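Local coordinates for protein probable glutathione reductase (Sinorhizobium meliloti, PDB 4DNA) that probably catalyses the NADPH-dependent reduction of glutathione disulfide to glutathione, as a homodimer that binds one FAD per subunit, at residues A[231-245]-A[248-260]. Numbering follows the deposited sequence.
Sequences EDIIQSVSADADGRR and TTMKHGEIVADQV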
loop_
_atom_site.group_PDB
_atom_site.type_symbol
_atom_site.label_atom_id
_atom_site.label_comp_id
_atom_site.label_asym_id
_atom_site.label_seq_id
_atom_site.Cartn_x
_atom_site.Cartn_y
_atom_site.Cartn_z
ATOM N N GLU A 231 17.776 24.956 -12.705
ATOM C CA GLU A 231 17.908 26.349 -13.137
ATOM C C GLU A 231 18.671 26.458 -14.441
ATOM O O GLU A 231 19.576 27.282 -14.568
ATOM C CB GLU A 231 18.623 27.202 -12.076
ATOM C CG GLU A 231 18.128 27.053 -10.640
ATOM C CD GLU A 231 18.464 28.257 -9.783
ATOM O OE1 GLU A 231 18.995 29.245 -10.324
ATOM O OE2 GLU A 231 18.182 28.229 -8.571
ATOM N N ASP A 232 18.308 25.623 -15.407
ATOM C CA ASP A 232 19.049 25.547 -16.661
ATOM C C ASP A 232 18.178 25.045 -17.798
ATOM O O ASP A 232 17.146 24.428 -17.571
ATOM C CB ASP A 232 20.267 24.642 -16.491
ATOM C CG ASP A 232 21.352 24.915 -17.509
ATOM O OD1 ASP A 232 21.235 25.873 -18.310
ATOM O OD2 ASP A 232 22.336 24.151 -17.501
ATOM N N ILE A 233 18.636 25.299 -19.020
ATOM C CA ILE A 233 17.849 25.140 -20.233
ATOM C C ILE A 233 18.750 24.567 -21.329
ATOM O O ILE A 233 19.974 24.754 -21.285
ATOM C CB ILE A 233 17.263 26.526 -20.640
ATOM C CG1 ILE A 233 15.894 26.385 -21.312
ATOM C CG2 ILE A 233 18.240 27.363 -21.468
ATOM C CD1 ILE A 233 15.030 27.632 -21.191
ATOM N N ILE A 234 18.169 23.874 -22.305
ATOM C CA ILE A 234 18.931 23.475 -23.505
ATOM C C ILE A 234 18.919 24.582 -24.579
ATOM O O ILE A 234 17.846 24.956 -25.061
ATOM C CB ILE A 234 18.438 22.128 -24.088
ATOM C CG1 ILE A 234 18.775 20.987 -23.135
ATOM C CG2 ILE A 234 19.073 21.847 -25.444
ATOM C CD1 ILE A 234 18.111 19.676 -23.481
ATOM N N GLN A 235 20.106 25.109 -24.922
ATOM C CA GLN A 235 20.270 26.138 -25.975
ATOM C C GLN A 235 19.900 25.565 -27.353
ATOM O O GLN A 235 19.144 26.182 -28.113
ATOM C CB GLN A 235 21.716 26.692 -26.054
ATOM C CG GLN A 235 22.430 27.028 -24.749
ATOM C CD GLN A 235 22.154 28.430 -24.238
ATOM O OE1 GLN A 235 21.002 28.849 -24.126
ATOM N NE2 GLN A 235 23.215 29.155 -23.900
ATOM N N SER A 236 20.455 24.386 -27.658
ATOM C CA SER A 236 20.247 23.691 -28.937
ATOM C C SER A 236 20.732 22.243 -28.887
ATOM O O SER A 236 21.623 21.896 -28.101
ATOM C CB SER A 236 20.987 24.407 -30.058
ATOM O OG SER A 236 22.378 24.308 -29.840
ATOM N N VAL A 237 20.151 21.412 -29.745
ATOM C CA VAL A 237 20.596 20.041 -29.897
ATOM C C VAL A 237 21.158 19.869 -31.294
ATOM O O VAL A 237 20.619 20.419 -32.262
ATOM C CB VAL A 237 19.453 19.022 -29.677
ATOM C CG1 VAL A 237 19.983 17.596 -29.721
ATOM C CG2 VAL A 237 18.753 19.257 -28.349
ATOM N N SER A 238 22.252 19.114 -31.385
ATOM C CA SER A 238 22.782 18.667 -32.665
ATOM C C SER A 238 23.320 17.223 -32.590
ATOM O O SER A 238 23.642 16.717 -31.503
ATOM C CB SER A 238 23.869 19.612 -33.154
ATOM O OG SER A 238 25.103 19.243 -32.582
ATOM N N ALA A 239 23.412 16.582 -33.758
ATOM C CA ALA A 239 23.957 15.230 -33.908
ATOM C C ALA A 239 25.464 15.231 -34.204
ATOM O O ALA A 239 25.949 16.046 -35.002
ATOM C CB ALA A 239 23.210 14.487 -35.006
ATOM N N ASP A 240 26.193 14.314 -33.564
ATOM C CA ASP A 240 27.628 14.148 -33.801
ATOM C C ASP A 240 27.888 13.120 -34.906
ATOM O O ASP A 240 26.953 12.652 -35.565
ATOM C CB ASP A 240 28.371 13.792 -32.500
ATOM C CG ASP A 240 28.173 12.337 -32.065
ATOM O OD1 ASP A 240 27.424 11.584 -32.731
ATOM O OD2 ASP A 240 28.781 11.949 -31.040
ATOM N N ALA A 241 29.157 12.772 -35.104
ATOM C CA ALA A 241 29.545 11.823 -36.146
ATOM C C ALA A 241 28.885 10.459 -35.939
ATOM O O ALA A 241 28.472 9.815 -36.906
ATOM C CB ALA A 241 31.062 11.691 -36.215
ATOM N N ASP A 242 28.749 10.048 -34.677
ATOM C CA ASP A 242 28.324 8.680 -34.342
ATOM C C ASP A 242 26.819 8.457 -34.194
ATOM O O ASP A 242 26.399 7.384 -33.766
ATOM C CB ASP A 242 29.041 8.200 -33.077
ATOM C CG ASP A 242 30.547 8.300 -33.188
ATOM O OD1 ASP A 242 31.101 8.157 -34.306
ATOM O OD2 ASP A 242 31.180 8.524 -32.141
ATOM N N GLY A 243 26.018 9.460 -34.548
ATOM C CA GLY A 243 24.562 9.385 -34.374
ATOM C C GLY A 243 24.068 9.852 -33.009
ATOM O O GLY A 243 22.872 10.096 -32.822
ATOM N N ARG A 244 24.994 9.974 -32.058
ATOM C CA ARG A 244 24.700 10.484 -30.723
ATOM C C ARG A 244 24.319 11.959 -30.748
ATOM O O ARG A 244 24.622 12.661 -31.711
ATOM C CB ARG A 244 25.894 10.258 -29.792
ATOM C CG ARG A 244 25.815 8.946 -29.036
ATOM C CD ARG A 244 26.862 8.850 -27.948
ATOM N NE ARG A 244 28.041 8.117 -28.397
ATOM C CZ ARG A 244 28.234 6.815 -28.204
ATOM N NH1 ARG A 244 29.339 6.238 -28.649
ATOM N NH2 ARG A 244 27.329 6.092 -27.556
ATOM N N ARG A 245 23.658 12.418 -29.687
ATOM C CA ARG A 245 23.169 13.792 -29.606
ATOM C C ARG A 245 23.977 14.664 -28.665
ATOM O O ARG A 245 24.221 14.315 -27.504
ATOM C CB ARG A 245 21.695 13.828 -29.209
ATOM C CG ARG A 245 20.737 13.507 -30.344
ATOM C CD ARG A 245 20.520 12.010 -30.518
ATOM N NE ARG A 245 19.407 11.760 -31.429
ATOM C CZ ARG A 245 19.529 11.587 -32.741
ATOM N NH1 ARG A 245 18.452 11.395 -33.473
ATOM N NH2 ARG A 245 20.720 11.607 -33.331
ATOM N N THR A 248 23.462 21.551 -26.050
ATOM C CA THR A 248 24.136 22.749 -25.540
ATOM C C THR A 248 23.346 23.400 -24.408
ATOM O O THR A 248 22.128 23.556 -24.470
ATOM C CB THR A 248 24.434 23.755 -26.677
ATOM O OG1 THR A 248 25.096 23.063 -27.743
ATOM C CG2 THR A 248 25.324 24.911 -26.207
ATOM N N THR A 249 24.072 23.776 -23.369
ATOM C CA THR A 249 23.484 24.231 -22.137
ATOM C C THR A 249 24.018 25.614 -21.846
ATOM O O THR A 249 25.146 25.923 -22.223
ATOM C CB THR A 249 23.884 23.259 -21.023
ATOM O OG1 THR A 249 23.195 22.018 -21.218
ATOM C CG2 THR A 249 23.540 23.799 -19.686
HETATM N N MSE A 250 23.209 26.451 -21.200
HETATM C CA MSE A 250 23.681 27.761 -20.731
HETATM C C MSE A 250 24.793 27.547 -19.744
HETATM O O MSE A 250 25.887 28.120 -19.873
HETATM C CB MSE A 250 22.593 28.510 -19.968
HETATM C CG MSE A 250 21.658 29.365 -20.818
HETATM SE SE MSE A 250 20.751 30.655 -19.620
HETATM C CE MSE A 250 18.842 30.166 -19.835
ATOM N N LYS A 251 24.525 26.676 -18.773
ATOM C CA LYS A 251 25.336 26.573 -17.569
ATOM C C LYS A 251 26.286 25.366 -17.471
ATOM O O LYS A 251 27.376 25.488 -16.918
ATOM C CB LYS A 251 24.433 26.664 -16.344
ATOM C CG LYS A 251 23.597 27.937 -16.321
ATOM C CD LYS A 251 22.992 28.202 -14.955
ATOM C CE LYS A 251 22.131 29.453 -14.992
ATOM N NZ LYS A 251 21.435 29.671 -13.695
ATOM N N HIS A 252 25.898 24.216 -18.008
ATOM C CA HIS A 252 26.726 23.020 -17.850
ATOM C C HIS A 252 27.375 22.552 -19.126
ATOM O O HIS A 252 27.548 21.348 -19.328
ATOM C CB HIS A 252 25.919 21.900 -17.204
ATOM C CG HIS A 252 25.193 22.314 -15.932
ATOM N ND1 HIS A 252 23.951 22.846 -15.942
ATOM C CD2 HIS A 252 25.578 22.247 -14.592
ATOM C CE1 HIS A 252 23.565 23.110 -14.681
ATOM N NE2 HIS A 252 24.560 22.743 -13.856
ATOM N N GLY A 253 27.762 23.504 -19.985
ATOM C CA GLY A 253 28.438 23.210 -21.266
ATOM C C GLY A 253 27.634 22.305 -22.193
ATOM O O GLY A 253 26.394 22.370 -22.227
ATOM N N GLU A 254 28.328 21.440 -22.934
ATOM C CA GLU A 254 27.652 20.519 -23.855
ATOM C C GLU A 254 27.670 19.057 -23.407
ATOM O O GLU A 254 28.725 18.501 -23.106
ATOM C CB GLU A 254 28.172 20.678 -25.293
ATOM C CG GLU A 254 29.681 20.549 -25.487
ATOM C CD GLU A 254 30.140 21.079 -26.832
ATOM O OE1 GLU A 254 29.303 21.625 -27.579
ATOM O OE2 GLU A 254 31.345 20.963 -27.143
ATOM N N ILE A 255 26.486 18.449 -23.372
ATOM C CA ILE A 255 26.326 17.084 -22.877
ATOM C C ILE A 255 25.979 16.158 -24.028
ATOM O O ILE A 255 25.035 16.424 -24.796
ATOM C CB ILE A 255 25.213 16.955 -21.801
ATOM C CG1 ILE A 255 24.980 18.277 -21.074
ATOM C CG2 ILE A 255 25.545 15.842 -20.814
ATOM C CD1 ILE A 255 24.142 18.152 -19.819
ATOM N N VAL A 256 26.731 15.069 -24.147
ATOM C CA VAL A 256 26.455 14.107 -25.204
ATOM C C VAL A 256 25.670 12.941 -24.636
ATOM O O VAL A 256 26.001 12.431 -23.569
ATOM C CB VAL A 256 27.743 13.604 -25.892
ATOM C CG1 VAL A 256 27.385 12.846 -27.162
ATOM C CG2 VAL A 256 28.675 14.758 -26.239
ATOM N N ALA A 257 24.614 12.533 -25.332
ATOM C CA ALA A 257 23.844 11.347 -24.923
ATOM C C ALA A 257 23.274 10.625 -26.128
ATOM O O ALA A 257 23.144 11.217 -27.202
ATOM C CB ALA A 257 22.733 11.730 -23.962
ATOM N N ASP A 258 22.946 9.347 -25.954
ATOM C CA ASP A 258 22.307 8.572 -27.018
ATOM C C ASP A 258 20.937 9.148 -27.430
ATOM O O ASP A 258 20.633 9.263 -28.610
ATOM C CB ASP A 258 22.207 7.096 -26.635
ATOM C CG ASP A 258 23.520 6.353 -26.815
ATOM O OD1 ASP A 258 24.262 6.667 -27.761
ATOM O OD2 ASP A 258 23.814 5.437 -26.023
ATOM N N GLN A 259 20.121 9.529 -26.454
ATOM C CA GLN A 259 18.828 10.152 -26.740
ATOM C C GLN A 259 18.644 11.399 -25.880
ATOM O O GLN A 259 19.184 11.482 -24.760
ATOM C CB GLN A 259 17.671 9.177 -26.494
ATOM C CG GLN A 259 17.770 7.860 -27.247
ATOM C CD GLN A 259 17.321 7.958 -28.696
ATOM O OE1 GLN A 259 16.448 8.746 -29.046
ATOM N NE2 GLN A 259 17.914 7.141 -29.543
ATOM N N VAL A 260 17.894 12.365 -26.420
ATOM C CA VAL A 260 17.492 13.562 -25.681
ATOM C C VAL A 260 15.972 13.654 -25.658
ATOM O O VAL A 260 15.346 13.906 -26.675
ATOM C CB VAL A 260 18.086 14.854 -26.276
ATOM C CG1 VAL A 260 17.583 16.067 -25.507
ATOM C CG2 VAL A 260 19.607 14.809 -26.246
HETATM O O HOH W 1 16.632 9.561 -31.834
#
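Arg245 and Ala257 form an antiparallel hydrogen-bonded pair in a three-stranded antiparallel meander of strands 234-239, 245-249 and 254-257. The meander illustrates how a small antiparallel sheet is built onto the parallel sheet of a Rossmann-type domain, here the predicted NAD(P)-binding unit: its chain enters from strand 227-229 and leaves into strand 259-262. Arg245, Thr248 and Asp232 bury the most surface where 231-245 meets 248-260. Arg245 N donates to Ala257 O and Ala257 N returns the bond to Arg245 O, both 2.8 Å. The Arg245 side chain bends at chi2 (85°), which brings CD beside the carbonyl O of Asp258, while CB rests on CG2 of Val260. Beside it, Arg244 NH2 makes a salt bridge to Asp258 OD1 at 3.1 Å, meeting the carboxylate on its syn side but tilted from the guanidinium plane. Glu171 binds both partners, by a salt bridge to Arg244 and through its backbone N to Asp258 OD2.

In the first hairpin, Thr248 N donates almost straight to Ser236 O (2.8 Å, 169° at the hydrogen), and Thr248 O receives Gln235 N. The CG2 methyl of Thr248 lies against CB and CG of Gln235, whose side chain crosses that of the selenomethionine Met250 at about a right angle, its amide coming up against CG. On the sheet face that carries Ile234 and Thr249, Ile234 CD1 meets Val260 CG1, and Ile234 also packs on Leu174 and Ala176 of strand 172-176.

The Asp232 carboxylate lies against the 250-253 loop, with CG anti to the backbone N (chi1 -158°). Its OD1 accepts Ile233 N from above the carboxylate plane and, weakly, Lys251 N. The extended Lys251 chain runs past this carboxylate until NZ meets Glu231 O, in the carbonyl plane, at 3.2 Å.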